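Local atomic coordinates of phosphoribosylformylglycinamidine cyclo-ligase (Thermus thermophilus HB8, PDB entry 5AVM), a protein that probably catalyses the ATP-dependent ring closure of formylglycinamidine ribonucleotide to 5-aminoimidazole ribonucleotide in de novo purine biosynthesis. Residues D90-G95 / A223-F228; E112-A117 / G148-A153; E173-L178 / E237-A242; Y190-K195 / R292-G297; V206-E211 / L279-G284. All coordinates share one frame; numbering follows the deposited sequence.

Contact 1 (D90-G95 / A223-F228); sequences DLLAQG and AYLKEF
L92 reaches across to the start of helix 225-233 and meets Y224, L225 and F228. Its CB sits squarely over the face of the F228 ring, 4.0 Å from the centroid and 4° off the ring normal. This is a CH-pi contact. Further out the two branches part. CD1 turns to the backbone and lies 3.3 Å from Y224 C, with L225 N as near; it also touches CB of Y224. L92 CD2 lies 3.6 Å from L225 CD1. The same methyl also packs on CG of F228. CG of L92 lies opposite the carbonyl carbon (chi1 -73°), which sends both methyls into the first turn of the helix. Y224 is the N-cap residue there, and its OH bonds to the carbonyl of P181. F228 also packs on L180, M300 and L302 of the C-terminal sheet. An alanine at F228 is likely to leave L92 CB without its aromatic cover and open a gap against that sheet. No hydrogen bond crosses between the two segments, where the packing is apolar. The flanking bonds Y224 N to N89 OD1 and D90 OD1 to H243 ND1 add polar links, so the N- and C-terminal halves are joined here by both kinds of contact.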
# COMPACT_ATOMS: atom_id res chain seq x y z
N ASP B 90 -0.24 7.76 12.48
CA ASP B 90 1.08 7.13 12.37
C ASP B 90 2.12 8.15 11.91
O ASP B 90 3.31 8.01 12.20
CB ASP B 90 1.03 5.95 11.40
CG ASP B 90 0.77 4.63 12.10
OD1 ASP B 90 0.39 4.64 13.29
OD2 ASP B 90 0.94 3.56 11.46
N LEU B 91 1.64 9.17 11.21
CA LEU B 91 2.50 10.24 10.71
C LEU B 91 2.69 11.30 11.79
O LEU B 91 3.80 11.80 11.98
CB LEU B 91 1.88 10.86 9.44
CG LEU B 91 2.76 10.87 8.18
CD1 LEU B 91 3.08 9.45 7.75
CD2 LEU B 91 2.03 11.59 7.07
N LEU B 92 1.63 11.62 12.52
CA LEU B 92 1.71 12.60 13.60
C LEU B 92 2.69 12.15 14.67
O LEU B 92 3.25 12.97 15.39
CB LEU B 92 0.34 12.84 14.23
CG LEU B 92 -0.67 13.63 13.40
CD1 LEU B 92 -2.02 13.62 14.10
CD2 LEU B 92 -0.17 15.05 13.18
N ALA B 93 2.89 10.84 14.77
CA ALA B 93 3.82 10.27 15.75
C ALA B 93 5.25 10.62 15.34
O ALA B 93 6.15 10.68 16.19
CB ALA B 93 3.66 8.77 15.82
N GLN B 94 5.47 10.83 14.05
CA GLN B 94 6.78 11.18 13.53
C GLN B 94 7.03 12.69 13.64
O GLN B 94 8.18 13.14 13.65
CB GLN B 94 6.89 10.76 12.05
CG GLN B 94 6.70 9.27 11.81
CD GLN B 94 6.90 8.88 10.35
OE1 GLN B 94 7.89 9.26 9.73
NE2 GLN B 94 5.95 8.12 9.81
N GLY B 95 5.95 13.45 13.72
CA GLY B 95 6.02 14.89 13.83
C GLY B 95 5.64 15.57 12.52
O GLY B 95 5.84 16.77 12.35
N ALA B 223 -8.66 10.81 14.67
CA ALA B 223 -7.48 11.52 14.19
C ALA B 223 -7.11 12.63 15.18
O ALA B 223 -7.99 13.30 15.71
CB ALA B 223 -7.74 12.13 12.83
N TYR B 224 -5.82 12.82 15.40
CA TYR B 224 -5.34 13.85 16.32
C TYR B 224 -4.61 14.99 15.62
O TYR B 224 -3.77 15.66 16.23
CB TYR B 224 -4.44 13.21 17.38
CG TYR B 224 -5.16 12.15 18.17
CD1 TYR B 224 -6.21 12.49 19.02
CD2 TYR B 224 -4.87 10.81 17.99
CE1 TYR B 224 -6.95 11.52 19.68
CE2 TYR B 224 -5.60 9.83 18.63
CZ TYR B 224 -6.64 10.19 19.47
OH TYR B 224 -7.36 9.20 20.09
N LEU B 225 -4.93 15.21 14.35
CA LEU B 225 -4.28 16.27 13.58
C LEU B 225 -4.63 17.64 14.18
O LEU B 225 -3.74 18.47 14.41
CB LEU B 225 -4.70 16.19 12.10
CG LEU B 225 -4.02 17.12 11.08
CD1 LEU B 225 -2.51 17.05 11.22
CD2 LEU B 225 -4.46 16.75 9.67
N LYS B 226 -5.91 17.86 14.45
CA LYS B 226 -6.37 19.11 15.02
C LYS B 226 -5.62 19.38 16.33
O LYS B 226 -5.14 20.49 16.56
CB LYS B 226 -7.89 19.03 15.24
CG LYS B 226 -8.63 18.60 13.97
CD LYS B 226 -10.14 18.43 14.14
CE LYS B 226 -10.88 19.77 14.20
NZ LYS B 226 -12.36 19.58 14.31
N GLU B 227 -5.48 18.35 17.16
CA GLU B 227 -4.76 18.47 18.42
C GLU B 227 -3.35 19.00 18.18
O GLU B 227 -3.03 20.12 18.55
CB GLU B 227 -4.65 17.11 19.10
CG GLU B 227 -5.70 16.82 20.15
CD GLU B 227 -7.06 16.49 19.59
OE1 GLU B 227 -7.16 16.29 18.36
OE2 GLU B 227 -8.02 16.42 20.38
N PHE B 228 -2.53 18.16 17.55
CA PHE B 228 -1.14 18.49 17.23
C PHE B 228 -0.95 19.89 16.69
O PHE B 228 -0.04 20.60 17.12
CB PHE B 228 -0.57 17.47 16.23
CG PHE B 228 -0.09 16.21 16.88
CD1 PHE B 228 -0.99 15.31 17.44
CD2 PHE B 228 1.27 15.94 16.98
CE1 PHE B 228 -0.53 14.16 18.10
CE2 PHE B 228 1.74 14.80 17.64
CZ PHE B 228 0.83 13.91 18.21

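Contact 2 (E112-A117 / G148-A153)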
# COMPACT_ATOMS: atom_id res chain seq x y z
N GLU B 112 -20.11 -3.71 -6.48
CA GLU B 112 -20.36 -2.33 -6.90
C GLU B 112 -20.91 -1.52 -5.73
O GLU B 112 -20.52 -0.38 -5.50
CB GLU B 112 -21.34 -2.27 -8.08
CG GLU B 112 -21.80 -0.84 -8.43
CD GLU B 112 -22.42 -0.71 -9.82
OE1 GLU B 112 -23.44 -1.38 -10.10
OE2 GLU B 112 -21.89 0.09 -10.63
N GLY B 113 -21.83 -2.13 -4.98
CA GLY B 113 -22.40 -1.44 -3.84
C GLY B 113 -21.34 -1.00 -2.86
O GLY B 113 -21.03 0.19 -2.78
N VAL B 114 -20.77 -1.95 -2.12
CA VAL B 114 -19.76 -1.63 -1.11
C VAL B 114 -18.49 -0.96 -1.64
O VAL B 114 -17.76 -0.34 -0.87
CB VAL B 114 -19.35 -2.89 -0.29
CG1 VAL B 114 -20.53 -3.85 -0.18
CG2 VAL B 114 -18.16 -3.57 -0.91
N LEU B 115 -18.21 -1.09 -2.93
CA LEU B 115 -17.03 -0.46 -3.49
C LEU B 115 -17.26 1.05 -3.54
O LEU B 115 -16.38 1.83 -3.18
CB LEU B 115 -16.76 -0.98 -4.90
CG LEU B 115 -15.62 -0.28 -5.65
CD1 LEU B 115 -14.30 -0.52 -4.92
CD2 LEU B 115 -15.56 -0.80 -7.07
N ALA B 116 -18.45 1.44 -3.98
CA ALA B 116 -18.81 2.84 -4.08
C ALA B 116 -18.89 3.48 -2.71
O ALA B 116 -18.47 4.62 -2.53
CB ALA B 116 -20.14 2.97 -4.81
N ALA B 117 -19.45 2.75 -1.74
CA ALA B 117 -19.61 3.25 -0.38
C ALA B 117 -18.26 3.45 0.30
O ALA B 117 -18.13 4.29 1.18
CB ALA B 117 -20.45 2.29 0.43
N GLY B 148 -16.66 -12.86 0.08
CA GLY B 148 -17.19 -11.62 0.62
C GLY B 148 -16.21 -10.74 1.39
O GLY B 148 -16.58 -9.65 1.83
N ALA B 149 -14.97 -11.19 1.53
CA ALA B 149 -13.95 -10.44 2.26
C ALA B 149 -13.31 -9.31 1.44
O ALA B 149 -13.27 -9.35 0.21
CB ALA B 149 -12.87 -11.39 2.78
N TRP B 150 -12.81 -8.31 2.17
CA TRP B 150 -12.16 -7.13 1.61
C TRP B 150 -10.95 -6.76 2.45
O TRP B 150 -10.88 -7.08 3.63
CB TRP B 150 -13.09 -5.92 1.62
CG TRP B 150 -14.09 -5.83 0.51
CD1 TRP B 150 -15.24 -6.55 0.37
CD2 TRP B 150 -14.04 -4.92 -0.59
NE1 TRP B 150 -15.91 -6.14 -0.76
CE2 TRP B 150 -15.20 -5.14 -1.37
CE3 TRP B 150 -13.13 -3.93 -1.00
CZ2 TRP B 150 -15.47 -4.42 -2.53
CZ3 TRP B 150 -13.40 -3.21 -2.16
CH2 TRP B 150 -14.56 -3.46 -2.91
N ASP B 151 -10.00 -6.06 1.85
CA ASP B 151 -8.81 -5.60 2.55
C ASP B 151 -8.66 -4.14 2.12
O ASP B 151 -8.48 -3.84 0.94
CB ASP B 151 -7.57 -6.39 2.15
CG ASP B 151 -6.38 -6.09 3.04
OD1 ASP B 151 -6.28 -4.96 3.55
OD2 ASP B 151 -5.53 -6.98 3.22
N ILE B 152 -8.75 -3.24 3.09
CA ILE B 152 -8.65 -1.83 2.82
C ILE B 152 -7.32 -1.32 3.36
O ILE B 152 -7.11 -1.26 4.57
CB ILE B 152 -9.83 -1.10 3.49
CG1 ILE B 152 -11.14 -1.74 3.02
CG2 ILE B 152 -9.80 0.39 3.17
CD1 ILE B 152 -12.37 -1.27 3.75
N ALA B 153 -6.42 -0.98 2.44
CA ALA B 153 -5.10 -0.47 2.79
C ALA B 153 -4.88 0.85 2.09
O ALA B 153 -5.64 1.22 1.20
CB ALA B 153 -4.04 -1.47 2.38
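The indole of W150 meets V114 and L115 mainly with its six-membered ring, and with NE1 beside it. L115 CD1 stands at the ring edge, close to the ring plane, 3.6 Å from W150 CH2. V114 CG2 comes in obliquely, 3.3 Å from W150 CZ2, and lies almost as near to CE2 and NE1. Within its own segment the ring has G148 O at its edge, in plane. The side chains of L115 and W150 cross at about a right angle. L115 also brings its CB to CH2 of W150, 3.9 Å away. W150 CG lies beside the backbone N (chi1 -81°), and the indole extends from the strand toward the helix. CG of L115 is turned away from its own N (chi1 174°), and CD1 is the branch that meets the indole.

The contact joins the first turn of helix 112-129 to the start of strand 150-161. It lies in the N-terminal domain of the AIR synthase family, where helices pack on a mixed four-stranded sheet. Strand 150-161 is an inner strand of that sheet, between 54-62 and 97-107. L105 and A107 of the neighbouring strand, L110, and T67 and L71 of helix 66-72 also touch W150. A serine in place of W150 would probably leave the methyls of V114 and L115 without their aromatic partner and open a gap between helix and strand. The next residue, D151, serves the dimer instead: its carboxylate is hydrogen-bonded to Y104 OH and Y145 OH of the second subunit.

Contact 3 (E173-L178 / E237-A242); sequences EGDALL and ELHAAA
D175 and H239 lie just before strands 176-181 and 240-243, with their CA atoms 8.5 Å apart, and each turns its side chain toward the other. The two strands are not neighbours in the sheet, since 298-304 runs between them. H239 and A240 both face V303 of that middle strand, which makes a classic beta bulge. The gap is spanned by one hydrogen bond. H239 ND1 donates to D175 OD2 at 2.8 Å, and the bond is bent, with an N-H...O angle of 136°. The donor arrives on the syn side of OD2 but tilted from the carboxylate plane. The carboxylate also lies off the imidazole plane, and the two flat groups are turned 74° against each other. D175 CG lies beside its backbone N (chi1 -77°), with the carboxylate facing H239 ND1. At the far side of the ring, H239 NE2 donates to E237 OE1 at 2.9 Å. That bond lies near the ring plane but comes from above the carboxylate of E237. D175 OD2 also accepts from R172 N, and P305 packs on D175 and H239. Both ring nitrogens of this buried histidine thus have acidic acceptors. This fixes the turn of the ring and would probably favour its doubly protonated form.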
# COMPACT_ATOMS: atom_id res chain seq x y z
N GLU B 173 14.72 11.34 30.67
CA GLU B 173 14.07 10.76 31.85
C GLU B 173 13.35 11.85 32.62
O GLU B 173 13.93 12.90 32.94
CB GLU B 173 15.10 10.11 32.77
CG GLU B 173 14.46 9.43 33.97
CD GLU B 173 15.42 9.25 35.13
OE1 GLU B 173 16.49 8.63 34.92
OE2 GLU B 173 15.10 9.72 36.24
N GLY B 174 12.07 11.61 32.92
CA GLY B 174 11.29 12.58 33.66
C GLY B 174 10.15 13.17 32.85
O GLY B 174 9.34 13.94 33.37
N ASP B 175 10.09 12.82 31.57
CA ASP B 175 9.01 13.34 30.74
C ASP B 175 7.66 12.87 31.25
O ASP B 175 7.55 11.84 31.93
CB ASP B 175 9.17 12.89 29.29
CG ASP B 175 10.23 13.66 28.54
OD1 ASP B 175 10.39 14.87 28.84
OD2 ASP B 175 10.87 13.07 27.66
N ALA B 176 6.63 13.63 30.91
CA ALA B 176 5.27 13.29 31.28
C ALA B 176 4.64 12.50 30.13
O ALA B 176 4.97 12.71 28.96
CB ALA B 176 4.48 14.56 31.55
N LEU B 177 3.74 11.58 30.46
CA LEU B 177 3.05 10.80 29.45
C LEU B 177 1.66 11.39 29.32
O LEU B 177 0.84 11.28 30.23
CB LEU B 177 2.97 9.32 29.86
CG LEU B 177 4.27 8.60 30.22
CD1 LEU B 177 3.97 7.14 30.42
CD2 LEU B 177 5.29 8.77 29.12
N LEU B 178 1.40 12.05 28.20
CA LEU B 178 0.10 12.67 27.95
C LEU B 178 -0.64 11.84 26.90
O LEU B 178 -0.18 11.71 25.77
CB LEU B 178 0.32 14.10 27.46
CG LEU B 178 -0.82 15.13 27.48
CD1 LEU B 178 -0.20 16.49 27.24
CD2 LEU B 178 -1.88 14.83 26.42
N GLU B 237 6.79 22.02 23.40
CA GLU B 237 7.89 21.07 23.24
C GLU B 237 7.44 19.62 23.36
O GLU B 237 7.03 19.17 24.44
CB GLU B 237 8.99 21.33 24.27
CG GLU B 237 10.22 20.43 24.12
CD GLU B 237 11.26 20.60 25.24
OE1 GLU B 237 12.36 20.01 25.12
OE2 GLU B 237 10.98 21.30 26.23
N LEU B 238 7.51 18.89 22.25
CA LEU B 238 7.15 17.47 22.22
C LEU B 238 8.42 16.69 21.94
O LEU B 238 9.21 17.09 21.09
CB LEU B 238 6.14 17.20 21.10
CG LEU B 238 4.66 17.54 21.32
CD1 LEU B 238 4.12 16.74 22.48
CD2 LEU B 238 4.48 19.02 21.57
N HIS B 239 8.62 15.58 22.65
CA HIS B 239 9.81 14.76 22.44
C HIS B 239 9.54 13.56 21.54
O HIS B 239 10.21 13.37 20.52
CB HIS B 239 10.36 14.26 23.77
CG HIS B 239 10.97 15.33 24.61
ND1 HIS B 239 11.63 15.07 25.79
CD2 HIS B 239 11.02 16.67 24.44
CE1 HIS B 239 12.05 16.21 26.31
NE2 HIS B 239 11.70 17.19 25.51
N ALA B 240 8.56 12.75 21.93
CA ALA B 240 8.19 11.57 21.16
C ALA B 240 6.69 11.40 21.23
O ALA B 240 5.99 12.19 21.87
CB ALA B 240 8.89 10.34 21.72
N ALA B 241 6.18 10.38 20.56
CA ALA B 241 4.75 10.12 20.56
C ALA B 241 4.53 8.71 20.07
O ALA B 241 5.31 8.18 19.27
CB ALA B 241 4.02 11.12 19.65
N ALA B 242 3.46 8.09 20.56
CA ALA B 242 3.15 6.74 20.17
C ALA B 242 1.70 6.63 19.81
O ALA B 242 0.83 7.12 20.53
CB ALA B 242 3.47 5.78 21.31

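Contact 4 (Y190-K195 / R292-G297); sequences YSLIRK and RVFNMG. With SO4 (sulfate ion), chain L.
L192 and I193 present their side chains to V293 and F294 from two positions along helix 190-196. L192 crosses the F294 side chain at about a right angle. Its CD2 approaches the ring obliquely, 4.0 Å from F294 CE2. The same methyl of L192 reaches V293, 3.8 Å from CG1 and equally close to CG2, so it rests across both branches of the valine. CG of L192 points opposite its backbone N (chi1 -178°), which carries the isobutyl group toward V293.

I193 comes at another part of the same phenyl ring. Its CG1 lies 3.6 Å from F294 CE1, again obliquely, and CD1 adds to the contact. CD1 of I193 also stands over the centre of the Y190 ring face, 3.7 Å above the plane. I193 is therefore shared between two aromatic rings. F294 itself carries V293 CG1 over one face. Its first torsion (chi1 -55°) puts the ring beside the backbone N and brings CE1, CE2 and CZ near helix 190-196.

Beyond the packing, N295 OD1 accepts from G297 N in an Asx turn that shapes the chain after helix 287-293. On the other segment a sulfate, probably from the crystallisation liquor, is bound at the helix start. Y190 N donates to its O3 at 3.1 Å. Apolar side chains pack helix 190-196 against the end of helix 287-293, within the C-terminal domain. The backbone N-H groups of G189 and Y190, at the helix start, hold the anion, consistent with attraction by the helix dipole.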
# COMPACT_ATOMS: atom_id res chain seq x y z
N TYR B 190 -9.91 -6.17 16.29
CA TYR B 190 -11.25 -6.53 15.89
C TYR B 190 -11.43 -8.01 15.60
O TYR B 190 -12.54 -8.44 15.28
CB TYR B 190 -11.69 -5.69 14.70
CG TYR B 190 -12.16 -4.32 15.12
CD1 TYR B 190 -11.24 -3.33 15.50
CD2 TYR B 190 -13.52 -4.01 15.17
CE1 TYR B 190 -11.67 -2.07 15.92
CE2 TYR B 190 -13.96 -2.76 15.59
CZ TYR B 190 -13.03 -1.80 15.96
OH TYR B 190 -13.47 -0.56 16.34
N SER B 191 -10.36 -8.79 15.70
CA SER B 191 -10.47 -10.22 15.48
C SER B 191 -10.97 -10.82 16.80
O SER B 191 -11.82 -11.72 16.82
CB SER B 191 -9.12 -10.82 15.12
OG SER B 191 -9.24 -12.23 14.99
N LEU B 192 -10.44 -10.29 17.90
CA LEU B 192 -10.83 -10.73 19.22
C LEU B 192 -12.29 -10.30 19.37
O LEU B 192 -13.13 -11.08 19.80
CB LEU B 192 -9.95 -10.06 20.29
CG LEU B 192 -10.16 -10.41 21.77
CD1 LEU B 192 -10.50 -11.89 21.94
CD2 LEU B 192 -8.90 -10.07 22.55
N ILE B 193 -12.56 -9.06 18.97
CA ILE B 193 -13.90 -8.48 19.03
C ILE B 193 -14.96 -9.29 18.29
O ILE B 193 -16.01 -9.60 18.85
CB ILE B 193 -13.90 -7.03 18.47
CG1 ILE B 193 -13.23 -6.09 19.47
CG2 ILE B 193 -15.31 -6.58 18.17
CD1 ILE B 193 -12.93 -4.71 18.91
N ARG B 194 -14.70 -9.63 17.03
CA ARG B 194 -15.67 -10.39 16.25
C ARG B 194 -15.98 -11.74 16.87
O ARG B 194 -17.09 -12.27 16.71
CB ARG B 194 -15.18 -10.56 14.80
CG ARG B 194 -15.18 -9.27 13.98
CD ARG B 194 -14.88 -9.53 12.51
NE ARG B 194 -15.93 -10.30 11.85
CZ ARG B 194 -15.72 -11.42 11.16
NH1 ARG B 194 -14.49 -11.90 11.03
NH2 ARG B 194 -16.73 -12.05 10.59
N LYS B 195 -15.02 -12.29 17.60
CA LYS B 195 -15.21 -13.56 18.28
C LYS B 195 -16.07 -13.36 19.53
O LYS B 195 -17.01 -14.11 19.78
CB LYS B 195 -13.87 -14.16 18.71
CG LYS B 195 -14.00 -15.18 19.84
CD LYS B 195 -12.64 -15.72 20.29
CE LYS B 195 -12.76 -16.49 21.60
NZ LYS B 195 -13.15 -15.62 22.75
N ARG B 292 -2.93 -5.81 25.76
CA ARG B 292 -2.05 -6.36 24.75
C ARG B 292 -2.74 -6.35 23.39
O ARG B 292 -2.09 -6.41 22.35
CB ARG B 292 -1.71 -7.80 25.14
CG ARG B 292 -0.48 -8.39 24.51
CD ARG B 292 -0.38 -9.84 24.95
NE ARG B 292 -1.53 -10.59 24.47
CZ ARG B 292 -2.16 -11.52 25.17
NH1 ARG B 292 -1.76 -11.82 26.40
NH2 ARG B 292 -3.21 -12.15 24.65
N VAL B 293 -4.06 -6.25 23.41
CA VAL B 293 -4.86 -6.24 22.19
C VAL B 293 -5.54 -4.90 21.90
O VAL B 293 -5.58 -4.45 20.75
CB VAL B 293 -5.96 -7.36 22.24
CG1 VAL B 293 -6.86 -7.29 21.02
CG2 VAL B 293 -5.31 -8.73 22.33
N PHE B 294 -6.06 -4.25 22.95
CA PHE B 294 -6.78 -2.99 22.79
C PHE B 294 -6.04 -1.76 23.31
O PHE B 294 -5.15 -1.87 24.15
CB PHE B 294 -8.14 -3.09 23.48
CG PHE B 294 -8.97 -4.23 23.01
CD1 PHE B 294 -9.39 -4.31 21.69
CD2 PHE B 294 -9.32 -5.26 23.88
CE1 PHE B 294 -10.17 -5.39 21.24
CE2 PHE B 294 -10.10 -6.34 23.44
CZ PHE B 294 -10.52 -6.40 22.12
N ASN B 295 -6.44 -0.59 22.82
CA ASN B 295 -5.80 0.65 23.24
C ASN B 295 -6.25 1.12 24.62
O ASN B 295 -5.67 2.06 25.18
CB ASN B 295 -6.04 1.75 22.20
CG ASN B 295 -7.51 2.09 22.02
OD1 ASN B 295 -8.21 2.43 22.98
ND2 ASN B 295 -7.98 2.03 20.78
N MET B 296 -7.28 0.47 25.16
CA MET B 296 -7.80 0.80 26.49
C MET B 296 -8.09 2.28 26.69
O MET B 296 -8.05 2.77 27.82
CB MET B 296 -6.81 0.33 27.55
CG MET B 296 -6.49 -1.16 27.48
SD MET B 296 -7.89 -2.20 27.90
CE MET B 296 -8.84 -2.12 26.48
N GLY B 297 -8.39 2.99 25.61
CA GLY B 297 -8.69 4.41 25.71
C GLY B 297 -7.49 5.29 25.41
O GLY B 297 -7.60 6.52 25.38
S SO4 L . -7.15 -6.70 13.63
O1 SO4 L . -7.90 -7.96 13.58
O2 SO4 L . -6.44 -6.49 12.34
O3 SO4 L . -8.08 -5.58 13.87
O4 SO4 L . -6.17 -6.75 14.73

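Contact 5 (V206-E211 / L279-G284)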
# COMPACT_ATOMS: atom_id res chain seq x y z
N VAL B 206 -27.24 -1.17 24.34
CA VAL B 206 -26.57 -1.75 25.49
C VAL B 206 -26.68 -0.78 26.67
O VAL B 206 -26.53 0.43 26.49
CB VAL B 206 -25.08 -2.02 25.19
CG1 VAL B 206 -24.41 -2.64 26.40
CG2 VAL B 206 -24.94 -2.94 23.99
N PRO B 207 -26.96 -1.29 27.88
CA PRO B 207 -27.08 -0.39 29.02
C PRO B 207 -25.83 0.45 29.25
O PRO B 207 -25.81 1.64 28.93
CB PRO B 207 -27.35 -1.34 30.19
CG PRO B 207 -26.65 -2.60 29.77
CD PRO B 207 -27.06 -2.70 28.32
N GLU B 208 -24.79 -0.18 29.78
CA GLU B 208 -23.53 0.48 30.09
C GLU B 208 -22.80 1.23 28.98
O GLU B 208 -21.78 1.87 29.24
CB GLU B 208 -22.58 -0.52 30.73
CG GLU B 208 -22.33 -1.78 29.91
CD GLU B 208 -21.64 -2.86 30.72
OE1 GLU B 208 -20.48 -2.66 31.13
OE2 GLU B 208 -22.27 -3.92 30.95
N LEU B 209 -23.30 1.18 27.74
CA LEU B 209 -22.63 1.86 26.63
C LEU B 209 -23.25 3.20 26.26
O LEU B 209 -22.52 4.15 25.95
CB LEU B 209 -22.61 0.96 25.38
CG LEU B 209 -22.01 -0.44 25.49
CD1 LEU B 209 -21.94 -1.08 24.11
CD2 LEU B 209 -20.63 -0.38 26.12
N GLY B 210 -24.57 3.29 26.30
CA GLY B 210 -25.25 4.52 25.94
C GLY B 210 -25.58 4.47 24.45
O GLY B 210 -26.10 5.43 23.87
N GLU B 211 -25.29 3.32 23.85
CA GLU B 211 -25.54 3.08 22.44
C GLU B 211 -25.40 1.58 22.23
O GLU B 211 -25.20 0.85 23.20
CB GLU B 211 -24.48 3.81 21.60
CG GLU B 211 -23.09 3.19 21.68
CD GLU B 211 -22.00 4.17 21.31
OE1 GLU B 211 -22.22 4.99 20.39
OE2 GLU B 211 -20.91 4.11 21.92
N LEU B 279 -16.60 -5.81 26.50
CA LEU B 279 -16.10 -6.89 25.66
C LEU B 279 -15.36 -7.86 26.58
O LEU B 279 -15.59 -9.07 26.56
CB LEU B 279 -15.13 -6.33 24.62
CG LEU B 279 -15.71 -5.31 23.64
CD1 LEU B 279 -14.61 -4.68 22.82
CD2 LEU B 279 -16.73 -6.01 22.75
N GLN B 280 -14.48 -7.31 27.40
CA GLN B 280 -13.69 -8.07 28.35
C GLN B 280 -14.58 -9.04 29.14
O GLN B 280 -14.32 -10.24 29.18
CB GLN B 280 -12.99 -7.10 29.30
CG GLN B 280 -12.30 -7.70 30.49
CD GLN B 280 -11.59 -6.64 31.32
OE1 GLN B 280 -12.12 -5.54 31.51
NE2 GLN B 280 -10.41 -6.97 31.82
N ARG B 281 -15.63 -8.51 29.75
CA ARG B 281 -16.56 -9.32 30.54
C ARG B 281 -17.27 -10.37 29.70
O ARG B 281 -17.34 -11.54 30.09
CB ARG B 281 -17.60 -8.42 31.20
CG ARG B 281 -17.48 -8.27 32.71
CD ARG B 281 -18.65 -7.45 33.25
NE ARG B 281 -19.92 -8.00 32.80
CZ ARG B 281 -20.93 -7.27 32.33
NH1 ARG B 281 -20.82 -5.95 32.25
NH2 ARG B 281 -22.05 -7.88 31.92
N LEU B 282 -17.79 -9.95 28.54
CA LEU B 282 -18.52 -10.84 27.64
C LEU B 282 -17.63 -11.97 27.14
O LEU B 282 -18.03 -13.13 27.10
CB LEU B 282 -19.06 -10.05 26.44
CG LEU B 282 -19.90 -10.81 25.41
CD1 LEU B 282 -21.22 -11.24 26.02
CD2 LEU B 282 -20.14 -9.92 24.20
N GLY B 283 -16.40 -11.61 26.76
CA GLY B 283 -15.46 -12.60 26.26
C GLY B 283 -14.61 -13.15 27.39
O GLY B 283 -13.74 -13.99 27.15
N GLY B 284 -14.86 -12.69 28.61
CA GLY B 284 -14.09 -13.15 29.74
C GLY B 284 -12.62 -13.01 29.42
O GLY B 284 -11.83 -13.93 29.61
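E208 and R281 form a salt bridge that carries the whole contact. R281 NH1 donates to E208 OE2 at 2.8 Å, with an N-H...O angle of 152°. OE2 uses its syn lone pair and lies at the guanidinium edge, close to its plane. Carboxylate and guanidinium are nearly coplanar, 19° apart, yet a single nitrogen does the work. E208 OE1 stays 3.5 Å from R281 NH1, so the pair is joined by one bond and not by a two-pronged grip. The side chains approach from opposite directions. CG of E208 sits between its backbone N and carbonyl carbon (chi1 55°), and from there the extended chain carries the carboxylate across to NH1. Both residues are exposed, so solvent would probably weaken the attraction. R281 also touches a crystal neighbour, which may influence its pose. Around the bridge, Y278 of helix 275-283 packs on V206 and E208, and L209 rests on P274. E211 makes a separate salt bridge with R219. After R281 the helix ends in a Schellman motif, with G284 as its C-prime residue. The contact is a surface salt bridge, linking the loop before helix 213-218 to the end of helix 275-283.

Overall arrangement
From the N terminus, the chain first enters contact 1 at the end of helix 79-92. Contact 2 opens and closes before 223-228 is reached, and so lies wholly within the long loop of contact 1. It ties helix to strand in the N-terminal domain. Contacts 3, 4 and 5 then open in turn, and each crosses contact 1, which joins the two domains. Contact 1 closes at 223-228. Contact 3 closes next, at 237-242 on the edge of the C-terminal sheet, and crosses contacts 4 and 5. Contact 5 closes before contact 4 and is enclosed by it. These two touch through I193 and L279. Contact 1 touches contact 3 through A93 and A241.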